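Local atomic coordinates of neutral ceramidase (Pseudomonas aeruginosa, PDB entry 2ZWS), a protein that hydrolyses the N-acyl linkage of ceramides to sphingosine and a free fatty acid, using a bound zinc ion, and can also run the reaction as synthesis. Residues Glu88-Met92 with Ile395-Arg399; Asn112-Gly117 with Asn348-Leu352; Asp170-Tyr174 with Ile420-Val424; His226-Val231 with Phe277-Tyr281; Val542-Gly547 with Ile632-Thr636. One frame throughout, in Å; residues are numbered along the deposited sequence. Where two conformers were deposited one is given.

Contact 1 (Glu88-Met92 with Ile395-Arg399)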
# COMPACT_ATOMS: atom_id res chain seq x y z
N GLU A 88 6.33 13.30 -14.22
CA GLU A 88 6.47 13.39 -12.77
C GLU A 88 5.59 14.48 -12.16
O GLU A 88 5.22 14.38 -10.99
CB GLU A 88 7.92 13.63 -12.37
CG GLU A 88 8.66 14.70 -13.16
CD GLU A 88 9.48 14.11 -14.29
OE1 GLU A 88 10.70 13.92 -14.12
OE2 GLU A 88 8.89 13.80 -15.34
N ASN A 89 5.25 15.50 -12.94
CA ASN A 89 4.44 16.58 -12.38
C ASN A 89 2.98 16.20 -12.13
O ASN A 89 2.34 16.82 -11.29
CB ASN A 89 4.48 17.81 -13.27
CG ASN A 89 5.89 18.33 -13.44
OD1 ASN A 89 6.58 18.55 -12.47
ND2 ASN A 89 6.30 18.53 -14.68
N ASN A 90 2.44 15.22 -12.85
CA ASN A 90 1.00 14.99 -12.71
C ASN A 90 0.60 13.57 -12.37
O ASN A 90 -0.57 13.19 -12.54
CB ASN A 90 0.23 15.50 -13.94
CG ASN A 90 0.43 14.62 -15.15
OD1 ASN A 90 1.43 13.90 -15.23
ND2 ASN A 90 -0.49 14.72 -16.11
N VAL A 91 1.55 12.79 -11.83
CA VAL A 91 1.26 11.41 -11.44
C VAL A 91 1.70 11.25 -9.98
O VAL A 91 2.90 11.46 -9.68
CB VAL A 91 2.03 10.38 -12.35
CG1 VAL A 91 1.82 8.97 -11.80
CG2 VAL A 91 1.63 10.48 -13.84
N MET A 92 0.77 10.87 -9.10
CA MET A 92 1.11 10.62 -7.69
C MET A 92 0.80 9.17 -7.37
O MET A 92 -0.30 8.71 -7.61
CB MET A 92 0.31 11.54 -6.74
CG MET A 92 0.70 11.39 -5.28
SD MET A 92 -0.22 12.48 -4.17
CE MET A 92 0.32 14.10 -4.75
N ILE A 395 9.26 15.30 -3.84
CA ILE A 395 8.33 16.14 -3.11
C ILE A 395 7.29 16.58 -4.16
O ILE A 395 7.66 17.02 -5.26
CB ILE A 395 9.05 17.39 -2.54
CG1 ILE A 395 10.19 17.02 -1.55
CG2 ILE A 395 8.03 18.36 -1.92
CD1 ILE A 395 9.71 16.24 -0.35
N GLN A 396 6.00 16.46 -3.84
CA GLN A 396 4.96 16.70 -4.82
C GLN A 396 3.73 17.28 -4.14
O GLN A 396 3.40 16.90 -2.99
CB GLN A 396 4.59 15.37 -5.47
CG GLN A 396 3.62 15.53 -6.66
CD GLN A 396 3.33 14.20 -7.29
OE1 GLN A 396 3.02 13.25 -6.59
NE2 GLN A 396 3.46 14.11 -8.63
N MET A 397 3.04 18.15 -4.87
CA MET A 397 1.75 18.69 -4.43
C MET A 397 0.83 18.81 -5.63
O MET A 397 1.25 19.23 -6.71
CB MET A 397 1.89 20.08 -3.81
CG MET A 397 2.67 20.14 -2.52
SD MET A 397 2.89 21.81 -1.86
CE MET A 397 1.17 22.33 -1.69
N PHE A 398 -0.43 18.38 -5.43
CA PHE A 398 -1.49 18.63 -6.40
C PHE A 398 -2.40 19.70 -5.83
O PHE A 398 -2.67 19.71 -4.63
CB PHE A 398 -2.39 17.40 -6.60
CG PHE A 398 -1.78 16.29 -7.42
CD1 PHE A 398 -0.55 16.43 -8.07
CD2 PHE A 398 -2.48 15.11 -7.58
CE1 PHE A 398 -0.01 15.39 -8.82
CE2 PHE A 398 -1.96 14.07 -8.36
CZ PHE A 398 -0.74 14.22 -8.99
N ARG A 399 -2.87 20.60 -6.69
CA ARG A 399 -3.98 21.47 -6.32
C ARG A 399 -5.21 20.94 -7.06
O ARG A 399 -5.17 20.73 -8.29
CB ARG A 399 -3.73 22.93 -6.72
CG ARG A 399 -5.03 23.74 -6.58
CD ARG A 399 -4.87 25.20 -6.88
NE ARG A 399 -6.12 25.88 -6.51
CZ ARG A 399 -6.21 27.16 -6.16
NH1 ARG A 399 -5.13 27.95 -6.19
NH2 ARG A 399 -7.39 27.67 -5.81
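The polar part of this contact rests on Q396, whose extended side chain reaches from strand 392-400 to the turn that leads into strand 91-95. Its NE2 donates to V91 O at 2.9 Å in a nearly straight bond (N-H...O angle 170°), and the same NE2 lies 3.0 Å from E88 O, so the amide sits in the bend of the backbone between these two carbonyls. Q396 OE1 comes within 3.2 Å of M92 CB. The two strands belong to different sheets: 91-95 pairs in parallel with 55-61, and 392-400 lies between 295-303 and 403-407. Q396, F398 and M92 fill the space between an edge of the first sheet and the second. The apolar part is a Met-aromatic contact. M92 lays its methyl CE over one face of the F398 ring, 4.0 Å from the centroid and 7° off the normal, a CH-pi approach, while its SD stands obliquely at 5.0 Å from the same centroid. M92 CB meets F398 CZ at 3.7 Å, and the ring edge faces V91 N. On the outer side of the turn, E88 turns its carboxylate to K79, and N90 OD1 accepts from the backbone of D87, a probable substrate-binding residue.

Contact 2 (Asn112-Gly117 with Asn348-Leu352)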
# COMPACT_ATOMS: atom_id res chain seq x y z
N ASN A 112 15.04 -4.28 1.27
CA ASN A 112 15.03 -5.65 0.76
C ASN A 112 15.71 -6.67 1.70
O ASN A 112 15.70 -7.87 1.42
CB ASN A 112 15.71 -5.76 -0.62
CG ASN A 112 15.01 -4.99 -1.75
OD1 ASN A 112 15.67 -4.60 -2.73
ND2 ASN A 112 13.71 -4.80 -1.65
N LEU A 113 16.27 -6.21 2.82
CA LEU A 113 17.11 -7.06 3.67
C LEU A 113 16.47 -8.39 4.07
O LEU A 113 17.06 -9.45 3.85
CB LEU A 113 17.50 -6.29 4.93
CG LEU A 113 18.69 -5.35 4.84
CD1 LEU A 113 18.87 -4.59 6.17
CD2 LEU A 113 19.97 -6.12 4.47
N SER A 114 15.27 -8.33 4.65
CA SER A 114 14.62 -9.56 5.16
C SER A 114 14.12 -10.47 4.03
O SER A 114 13.80 -11.65 4.24
CB SER A 114 13.46 -9.21 6.07
OG SER A 114 12.47 -8.54 5.32
N VAL A 115 14.00 -9.90 2.83
CA VAL A 115 13.50 -10.61 1.64
C VAL A 115 14.66 -11.31 0.90
O VAL A 115 14.43 -12.09 -0.06
CB VAL A 115 12.80 -9.63 0.66
CG1 VAL A 115 11.97 -10.38 -0.36
CG2 VAL A 115 11.90 -8.60 1.43
N LEU A 116 15.90 -11.02 1.35
CA LEU A 116 17.15 -11.55 0.77
C LEU A 116 17.46 -10.92 -0.59
O LEU A 116 18.23 -11.49 -1.38
CB LEU A 116 17.10 -13.08 0.61
CG LEU A 116 16.73 -13.92 1.83
CD1 LEU A 116 16.63 -15.39 1.46
CD2 LEU A 116 17.78 -13.70 2.94
N GLY A 117 16.89 -9.74 -0.86
CA GLY A 117 17.24 -8.98 -2.05
C GLY A 117 16.03 -8.66 -2.94
O GLY A 117 14.88 -8.74 -2.51
N ASN A 348 19.86 -15.34 8.61
CA ASN A 348 20.90 -16.02 7.81
C ASN A 348 22.22 -15.25 7.71
O ASN A 348 23.22 -15.74 8.27
CB ASN A 348 20.41 -16.60 6.46
CG ASN A 348 19.03 -16.11 6.04
OD1 ASN A 348 18.12 -16.90 5.79
ND2 ASN A 348 18.87 -14.79 5.95
N ASN A 349 22.30 -14.09 7.04
CA ASN A 349 21.44 -13.57 5.97
C ASN A 349 22.46 -13.33 4.87
O ASN A 349 23.29 -12.42 5.01
CB ASN A 349 20.80 -12.24 6.40
CG ASN A 349 20.06 -11.51 5.26
OD1 ASN A 349 20.36 -11.67 4.07
ND2 ASN A 349 19.10 -10.68 5.64
N PRO A 350 22.44 -14.15 3.79
CA PRO A 350 23.51 -13.99 2.80
C PRO A 350 23.48 -12.66 2.05
O PRO A 350 24.51 -12.23 1.50
CB PRO A 350 23.29 -15.16 1.82
CG PRO A 350 21.87 -15.61 2.04
CD PRO A 350 21.52 -15.25 3.46
N PHE A 351 22.32 -12.01 2.00
CA PHE A 351 22.24 -10.72 1.36
C PHE A 351 22.94 -9.66 2.22
O PHE A 351 23.73 -8.86 1.71
CB PHE A 351 20.76 -10.40 1.04
CG PHE A 351 20.52 -9.05 0.43
CD1 PHE A 351 21.12 -8.67 -0.78
CD2 PHE A 351 19.69 -8.13 1.08
CE1 PHE A 351 20.88 -7.39 -1.32
CE2 PHE A 351 19.44 -6.87 0.54
CZ PHE A 351 20.04 -6.50 -0.65
N LEU A 352 22.66 -9.68 3.51
CA LEU A 352 23.36 -8.80 4.45
C LEU A 352 24.87 -9.03 4.35
O LEU A 352 25.64 -8.07 4.30
CB LEU A 352 22.87 -9.07 5.88
CG LEU A 352 22.69 -7.89 6.86
CD1 LEU A 352 22.76 -8.37 8.30
CD2 LEU A 352 23.56 -6.65 6.61
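F351 lays its ring beneath the backbone of G117, whose CA stands 3.8 Å from the ring centroid and 3° off the normal, a CH-pi contact over the face. An ideal CB on G117 would come within 3.7 Å of F351 CD1 and would also jam against the preceding carbonyl. The ring edge points to L113 CA, 3.8 Å from F351 CD2. L113 CD2 fits between F351 CD2 and L352 CG, 4.0 Å from each, and L116 CD2 rests 4.1 Å from P350 CD. Two helix-end motifs meet here. Segment 112-117 finishes its turn in a Schellman motif, with G117 N bonded to N112 O at 3.2 Å, L116 N to L113 O at 3.2 Å, and L116 as the C-prime residue at positive phi. Segment 348-352 starts helix 350-354 with N349 as N-cap: N349 OD1 accepts from L352 N at 3.1 Å and, weakly, from F351 N at 2.9 Å. The same cap side chain ties the motifs together, since N349 ND2 donates to L113 O at 3.0 Å; it also makes a weak bond to E345. Outside the two segments, the F351 side chain touches M506, and N112 packs on S106, inferred to bind substrate.

Contact 3 (Asp170-Tyr174 with Ile420-Val424). Unlike the reference sequence in segment 170-174: A172 (reference Val).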
# COMPACT_ATOMS: atom_id res chain seq x y z
N ASP A 170 2.96 21.54 21.22
CA ASP A 170 1.86 22.06 20.41
C ASP A 170 0.80 21.00 20.05
O ASP A 170 0.42 20.88 18.88
CB ASP A 170 2.43 22.69 19.12
CG ASP A 170 3.14 21.65 18.20
OD1 ASP A 170 3.73 20.66 18.70
OD2 ASP A 170 3.12 21.85 16.97
N ILE A 171 0.30 20.27 21.04
CA ILE A 171 -0.59 19.14 20.74
C ILE A 171 -2.08 19.34 21.02
O ILE A 171 -2.81 18.36 21.19
CB ILE A 171 -0.11 17.81 21.37
CG1 ILE A 171 -0.19 17.84 22.91
CG2 ILE A 171 1.29 17.49 20.91
CD1 ILE A 171 -0.04 16.48 23.57
N ALA A 172 -2.54 20.59 21.11
CA ALA A 172 -3.98 20.83 21.26
C ALA A 172 -4.74 20.22 20.09
O ALA A 172 -4.38 20.42 18.94
CB ALA A 172 -4.27 22.32 21.36
N GLY A 173 -5.80 19.47 20.40
CA GLY A 173 -6.57 18.74 19.40
C GLY A 173 -6.01 17.35 19.13
O GLY A 173 -6.60 16.58 18.39
N TYR A 174 -4.86 17.03 19.73
CA TYR A 174 -4.19 15.73 19.57
C TYR A 174 -3.69 15.19 20.91
O TYR A 174 -2.70 14.47 20.96
CB TYR A 174 -3.01 15.85 18.57
CG TYR A 174 -3.42 16.45 17.25
CD1 TYR A 174 -3.22 17.81 16.99
CD2 TYR A 174 -4.04 15.68 16.27
CE1 TYR A 174 -3.62 18.38 15.81
CE2 TYR A 174 -4.45 16.25 15.08
CZ TYR A 174 -4.23 17.59 14.84
OH TYR A 174 -4.65 18.11 13.64
N ILE A 420 3.39 20.34 9.08
CA ILE A 420 3.56 20.64 7.65
C ILE A 420 2.24 21.11 7.05
O ILE A 420 2.19 22.11 6.35
CB ILE A 420 4.14 19.45 6.89
CG1 ILE A 420 5.56 19.16 7.42
CG2 ILE A 420 4.18 19.76 5.40
CD1 ILE A 420 6.21 17.90 6.86
N ARG A 421 1.15 20.41 7.38
CA ARG A 421 -0.18 20.80 6.95
C ARG A 421 -0.49 22.25 7.32
O ARG A 421 -0.94 23.03 6.47
CB ARG A 421 -1.19 19.88 7.60
CG ARG A 421 -2.26 19.39 6.67
CD ARG A 421 -3.35 18.76 7.50
NE ARG A 421 -2.87 17.61 8.26
CZ ARG A 421 -3.54 17.02 9.25
NH1 ARG A 421 -4.73 17.48 9.66
NH2 ARG A 421 -3.02 15.94 9.84
N ARG A 422 -0.24 22.61 8.58
CA ARG A 422 -0.47 23.97 9.09
C ARG A 422 0.34 25.00 8.31
O ARG A 422 -0.16 26.07 7.96
CB ARG A 422 -0.08 24.08 10.56
CG ARG A 422 -1.06 23.42 11.51
CD ARG A 422 -0.50 23.39 12.93
NE ARG A 422 -1.49 22.80 13.81
CZ ARG A 422 -1.25 22.33 15.02
NH1 ARG A 422 -0.02 22.35 15.53
NH2 ARG A 422 -2.25 21.81 15.72
N ALA A 423 1.61 24.67 8.09
CA ALA A 423 2.53 25.60 7.44
C ALA A 423 2.11 25.83 5.98
O ALA A 423 2.12 26.96 5.48
CB ALA A 423 3.94 25.09 7.52
N VAL A 424 1.74 24.74 5.30
CA VAL A 424 1.27 24.82 3.92
C VAL A 424 -0.07 25.55 3.82
O VAL A 424 -0.23 26.42 2.94
CB VAL A 424 1.21 23.42 3.28
CG1 VAL A 424 0.40 23.44 1.94
CG2 VAL A 424 2.63 22.88 3.08
O HOH W 1 -6.13 16.50 11.93
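Segment 170-174 is a loop with a type II beta turn from I171 to Y174, closed by Y174 N to I171 O at 2.8 Å; G173 takes the positive phi of 88° that such a turn requires at its third position. Segment 420-424 is regular helix, part of 414-428. The backbones stay apart, the nearest CA pair being D170 and R422 at 11.7 Å, so long side chains span the gap and bury 167 Å² in all. R422 extends its guanidinium into the open side of the turn: NH1 forms a salt bridge with D170 OD2 at 3.5 Å, and NH2 lies 4.1 Å from A172 O and 3.7 Å from Y174 CE1, near the plane of the tyrosine ring at its edge. The arrangement is a surface loop held against a helix by a salt bridge, a shared water and the packing of Y174 on V414 and V418, away from the annotated sites; I420 and V424 pack the helix on strands 403-407 and 435-439. A172 differs from the reference sequence, which has valine. D170 OD2 also pairs with R419, so the carboxylate serves two arginines. R421 reaches the tyrosine end of the loop, where its NH1 and Y174 OH, 4.0 Å apart, share a water: it accepts from R421 NH1 at 2.8 Å and lies 2.8 Å from Y174 OH. R421 NH2 forms its salt bridge with D179.

Contact 4 (His226-Val231 with Phe277-Tyr281)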
# COMPACT_ATOMS: atom_id res chain seq x y z
N HIS A 226 -14.98 -3.89 1.11
CA HIS A 226 -16.34 -3.82 1.62
C HIS A 226 -17.17 -2.80 0.81
O HIS A 226 -18.32 -3.06 0.44
CB HIS A 226 -16.31 -3.47 3.12
CG HIS A 226 -17.67 -3.43 3.75
ND1 HIS A 226 -18.44 -4.56 3.92
CD2 HIS A 226 -18.39 -2.39 4.24
CE1 HIS A 226 -19.59 -4.22 4.50
NE2 HIS A 226 -19.58 -2.91 4.72
N TRP A 227 -16.59 -1.62 0.54
CA TRP A 227 -17.34 -0.62 -0.24
C TRP A 227 -17.65 -1.09 -1.66
O TRP A 227 -18.79 -0.97 -2.14
CB TRP A 227 -16.59 0.71 -0.29
CG TRP A 227 -17.48 1.92 -0.44
CD1 TRP A 227 -18.74 1.98 -1.02
CD2 TRP A 227 -17.16 3.27 -0.06
NE1 TRP A 227 -19.22 3.28 -0.97
CE2 TRP A 227 -18.27 4.09 -0.39
CE3 TRP A 227 -16.05 3.86 0.56
CZ2 TRP A 227 -18.29 5.46 -0.13
CZ3 TRP A 227 -16.08 5.24 0.82
CH2 TRP A 227 -17.19 6.02 0.47
N GLU A 228 -16.62 -1.58 -2.35
CA GLU A 228 -16.75 -1.98 -3.76
C GLU A 228 -17.62 -3.22 -3.96
O GLU A 228 -18.44 -3.27 -4.91
CB GLU A 228 -15.38 -2.24 -4.36
CG GLU A 228 -14.52 -0.99 -4.43
CD GLU A 228 -13.04 -1.24 -4.74
OE1 GLU A 228 -12.34 -0.22 -5.02
OE2 GLU A 228 -12.58 -2.41 -4.68
N HIS A 229 -17.45 -4.20 -3.08
CA HIS A 229 -18.06 -5.53 -3.25
C HIS A 229 -19.35 -5.69 -2.46
O HIS A 229 -20.29 -6.30 -2.96
CB HIS A 229 -17.05 -6.60 -2.82
CG HIS A 229 -17.54 -8.02 -2.98
ND1 HIS A 229 -18.20 -8.68 -1.97
CD2 HIS A 229 -17.43 -8.89 -4.01
CE1 HIS A 229 -18.49 -9.91 -2.37
NE2 HIS A 229 -18.03 -10.07 -3.60
N ASP A 230 -19.40 -5.18 -1.23
CA ASP A 230 -20.57 -5.44 -0.36
C ASP A 230 -21.59 -4.29 -0.35
O ASP A 230 -22.77 -4.52 -0.07
CB ASP A 230 -20.14 -5.73 1.10
CG ASP A 230 -19.16 -6.90 1.24
OD1 ASP A 230 -18.36 -6.85 2.22
OD2 ASP A 230 -19.18 -7.86 0.42
N VAL A 231 -21.13 -3.05 -0.60
CA VAL A 231 -21.98 -1.86 -0.36
C VAL A 231 -22.55 -1.19 -1.64
O VAL A 231 -23.77 -1.09 -1.79
CB VAL A 231 -21.22 -0.84 0.54
CG1 VAL A 231 -22.00 0.49 0.67
CG2 VAL A 231 -20.97 -1.45 1.91
N PHE A 277 -14.37 2.32 7.02
CA PHE A 277 -15.41 2.36 6.01
C PHE A 277 -16.61 3.18 6.51
O PHE A 277 -17.14 4.01 5.76
CB PHE A 277 -15.92 0.96 5.65
CG PHE A 277 -17.23 1.01 4.93
CD1 PHE A 277 -17.28 1.39 3.60
CD2 PHE A 277 -18.42 0.82 5.62
CE1 PHE A 277 -18.53 1.55 2.93
CE2 PHE A 277 -19.65 0.96 4.97
CZ PHE A 277 -19.71 1.33 3.63
N ALA A 278 -17.05 2.92 7.74
CA ALA A 278 -18.31 3.51 8.21
C ALA A 278 -18.19 5.04 8.23
O ALA A 278 -19.09 5.75 7.81
CB ALA A 278 -18.72 2.96 9.55
N LYS A 279 -17.03 5.52 8.65
CA LYS A 279 -16.80 6.95 8.69
C LYS A 279 -16.71 7.55 7.29
O LYS A 279 -17.26 8.64 7.04
CB LYS A 279 -15.57 7.31 9.54
CG LYS A 279 -15.42 8.83 9.84
CD LYS A 279 -16.58 9.30 10.73
CE LYS A 279 -16.56 10.77 11.07
NZ LYS A 279 -17.58 10.91 12.16
N ALA A 280 -16.03 6.85 6.37
CA ALA A 280 -15.87 7.35 4.99
C ALA A 280 -17.23 7.45 4.33
O ALA A 280 -17.53 8.44 3.67
CB ALA A 280 -14.94 6.44 4.19
N TYR A 281 -18.04 6.42 4.54
CA TYR A 281 -19.36 6.38 3.95
C TYR A 281 -20.23 7.52 4.50
O TYR A 281 -20.96 8.17 3.74
CB TYR A 281 -20.02 5.02 4.25
CG TYR A 281 -21.21 4.77 3.38
CD1 TYR A 281 -22.50 5.00 3.85
CD2 TYR A 281 -21.04 4.34 2.08
CE1 TYR A 281 -23.61 4.80 3.00
CE2 TYR A 281 -22.14 4.14 1.24
CZ TYR A 281 -23.40 4.37 1.72
OH TYR A 281 -24.47 4.15 0.89
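Helices 218-231 and 265-286 meet over a cluster of four aromatic rings, their segments 226-231 and 277-281 crossing almost at right angles (-85°) with axes 11.7 Å apart. Such spacing leaves room for whole rings between the backbones. The main bump is F277, which pushes its ring from helix 265-286 into a hollow walled by H226, W227 and V231. H226 presents its edge to one face of F277 (H226 CD2 to F277 CD2 3.5 Å, centroids 4.7 Å apart, planes at 85°); F277 in turn directs its own edge at the face of W227, W227 CG to F277 CE1 being 3.5 Å and the planes again at 85°. These are two successive T-shaped pairs. V231 CG2 closes the hollow against F277 CZ at 3.5 Å. The indole of W227 is the reciprocal bump, reaching the small A280, whose CB meets W227 CZ3 at 3.8 Å, and Y281, which leans its edge toward the indole face in an offset edge-to-face pair (planes at 62°). W227 also packs on A239 and F241 of strand 238-242 and on strand 194-200, so the cluster joins both helices to the large mixed sheet. Helix 218-231 widens to a pi-type turn at 226-231. There D230 holds two imidazoles: H226 ND1 donates to D230 OD1 at 2.9 Å, and H229 ND1 to D230 OD2 at 2.7 Å.

Contact 5 (Val542-Gly547 with Ile632-Thr636)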
# COMPACT_ATOMS: atom_id res chain seq x y z
N VAL A 542 -11.23 -27.69 0.76
CA VAL A 542 -10.85 -28.68 -0.23
C VAL A 542 -9.37 -28.53 -0.57
O VAL A 542 -8.73 -27.55 -0.15
CB VAL A 542 -11.70 -28.55 -1.52
CG1 VAL A 542 -13.21 -28.70 -1.22
CG2 VAL A 542 -11.39 -27.23 -2.26
N ALA A 543 -8.82 -29.47 -1.34
CA ALA A 543 -7.39 -29.41 -1.63
C ALA A 543 -7.08 -30.15 -2.91
O ALA A 543 -7.72 -31.17 -3.19
CB ALA A 543 -6.55 -29.97 -0.48
N PHE A 544 -6.06 -29.66 -3.62
CA PHE A 544 -5.67 -30.18 -4.95
C PHE A 544 -4.16 -30.36 -5.04
O PHE A 544 -3.41 -29.61 -4.42
CB PHE A 544 -5.99 -29.16 -6.04
CG PHE A 544 -7.45 -28.83 -6.18
CD1 PHE A 544 -8.23 -29.43 -7.17
CD2 PHE A 544 -8.04 -27.90 -5.33
CE1 PHE A 544 -9.55 -29.09 -7.31
CE2 PHE A 544 -9.38 -27.58 -5.46
CZ PHE A 544 -10.14 -28.17 -6.47
N VAL A 545 -3.71 -31.34 -5.84
CA VAL A 545 -2.29 -31.44 -6.24
C VAL A 545 -2.01 -30.23 -7.12
O VAL A 545 -2.77 -29.95 -8.05
CB VAL A 545 -2.07 -32.74 -7.07
CG1 VAL A 545 -0.66 -32.82 -7.59
CG2 VAL A 545 -2.40 -33.97 -6.24
N THR A 546 -0.94 -29.48 -6.84
CA THR A 546 -0.70 -28.24 -7.57
C THR A 546 0.75 -28.07 -8.00
O THR A 546 1.57 -28.99 -7.85
CB THR A 546 -1.12 -27.01 -6.73
OG1 THR A 546 -2.33 -27.30 -6.05
CG2 THR A 546 -1.34 -25.83 -7.64
N GLY A 547 1.06 -26.90 -8.57
CA GLY A 547 2.44 -26.47 -8.82
C GLY A 547 2.67 -25.11 -8.17
O GLY A 547 1.73 -24.43 -7.71
N ILE A 632 -2.27 -25.90 -15.18
CA ILE A 632 -2.86 -27.09 -14.57
C ILE A 632 -4.15 -26.70 -13.84
O ILE A 632 -4.37 -25.51 -13.54
CB ILE A 632 -1.86 -27.82 -13.63
CG1 ILE A 632 -1.43 -26.95 -12.44
CG2 ILE A 632 -0.62 -28.28 -14.41
CD1 ILE A 632 -2.19 -27.22 -11.14
N GLY A 633 -5.01 -27.67 -13.57
CA GLY A 633 -6.26 -27.36 -12.92
C GLY A 633 -7.10 -28.56 -12.58
O GLY A 633 -6.81 -29.66 -13.06
N GLY A 634 -8.13 -28.34 -11.79
CA GLY A 634 -9.01 -29.42 -11.34
C GLY A 634 -10.28 -28.86 -10.73
O GLY A 634 -10.33 -27.68 -10.37
N SER A 635 -11.29 -29.70 -10.60
CA SER A 635 -12.57 -29.31 -10.01
C SER A 635 -13.04 -30.36 -9.02
O SER A 635 -12.86 -31.55 -9.27
CB SER A 635 -13.63 -29.12 -11.08
OG SER A 635 -13.39 -27.93 -11.83
N THR A 636 -13.59 -29.92 -7.89
CA THR A 636 -14.15 -30.85 -6.90
C THR A 636 -15.49 -31.38 -7.40
O THR A 636 -16.09 -30.85 -8.34
CB THR A 636 -14.39 -30.21 -5.49
OG1 THR A 636 -15.46 -29.26 -5.57
CG2 THR A 636 -13.14 -29.53 -4.96
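F544 fills the space between the two strands. With chi1 at -63° (m) its ring extends toward G634 and T636, placing CE1 3.5 Å from G634 O and CZ 3.6 Å from T636 CG2. G634 leaves room for it: an ideal CB there would lie a tight 3.3 Å from F544 CD1. V542, also m, sets its CG1 3.8 Å from the same T636 CG2. T636 is in the p rotamer, which sends CG2 into the apolar gap while OG1 accepts from the backbone of I615. At the other end I632, p with chi2 off a well at 98°, brings CD1 to 3.9 Å from T546 CG2; T546, m, hydrogen-bonds OG1 to F544 O of its own segment at 3.0 Å. Segments 542-545 and 632-635 run at 145°, axes 7.9 Å apart, in different sheets. Residues 632-636 lie in region 620-646, required for correct folding and localization. Packing, mostly by side chains, joins the two sheets face to face in the C-terminal beta-sandwich.

Contacts 1 to 4 lie in the N-terminal ceramidase region and contact 5 in the C-terminal beta-sandwich, which follows them along the chain and whose two sheets it joins. Contacts 1 and 3 alternate in sequence, with centres about 23 Å apart; both tie into the sheet of strands 295-303, 392-400, 403-407 and 435-439 and its helix 414-428, where M397 CE packs on V424 CG1 at 3.9 Å. Contact 4 falls within the chain spans of contacts 1, 2 and 3, its centre about 27 to 38 Å from theirs, and sets two helices on the large mixed sheet. Contact 2, its centre about 33 Å from that of contact 1, lies across the chain's centre from contact 4. Contacts 3 and 5 have centres about 55 Å apart.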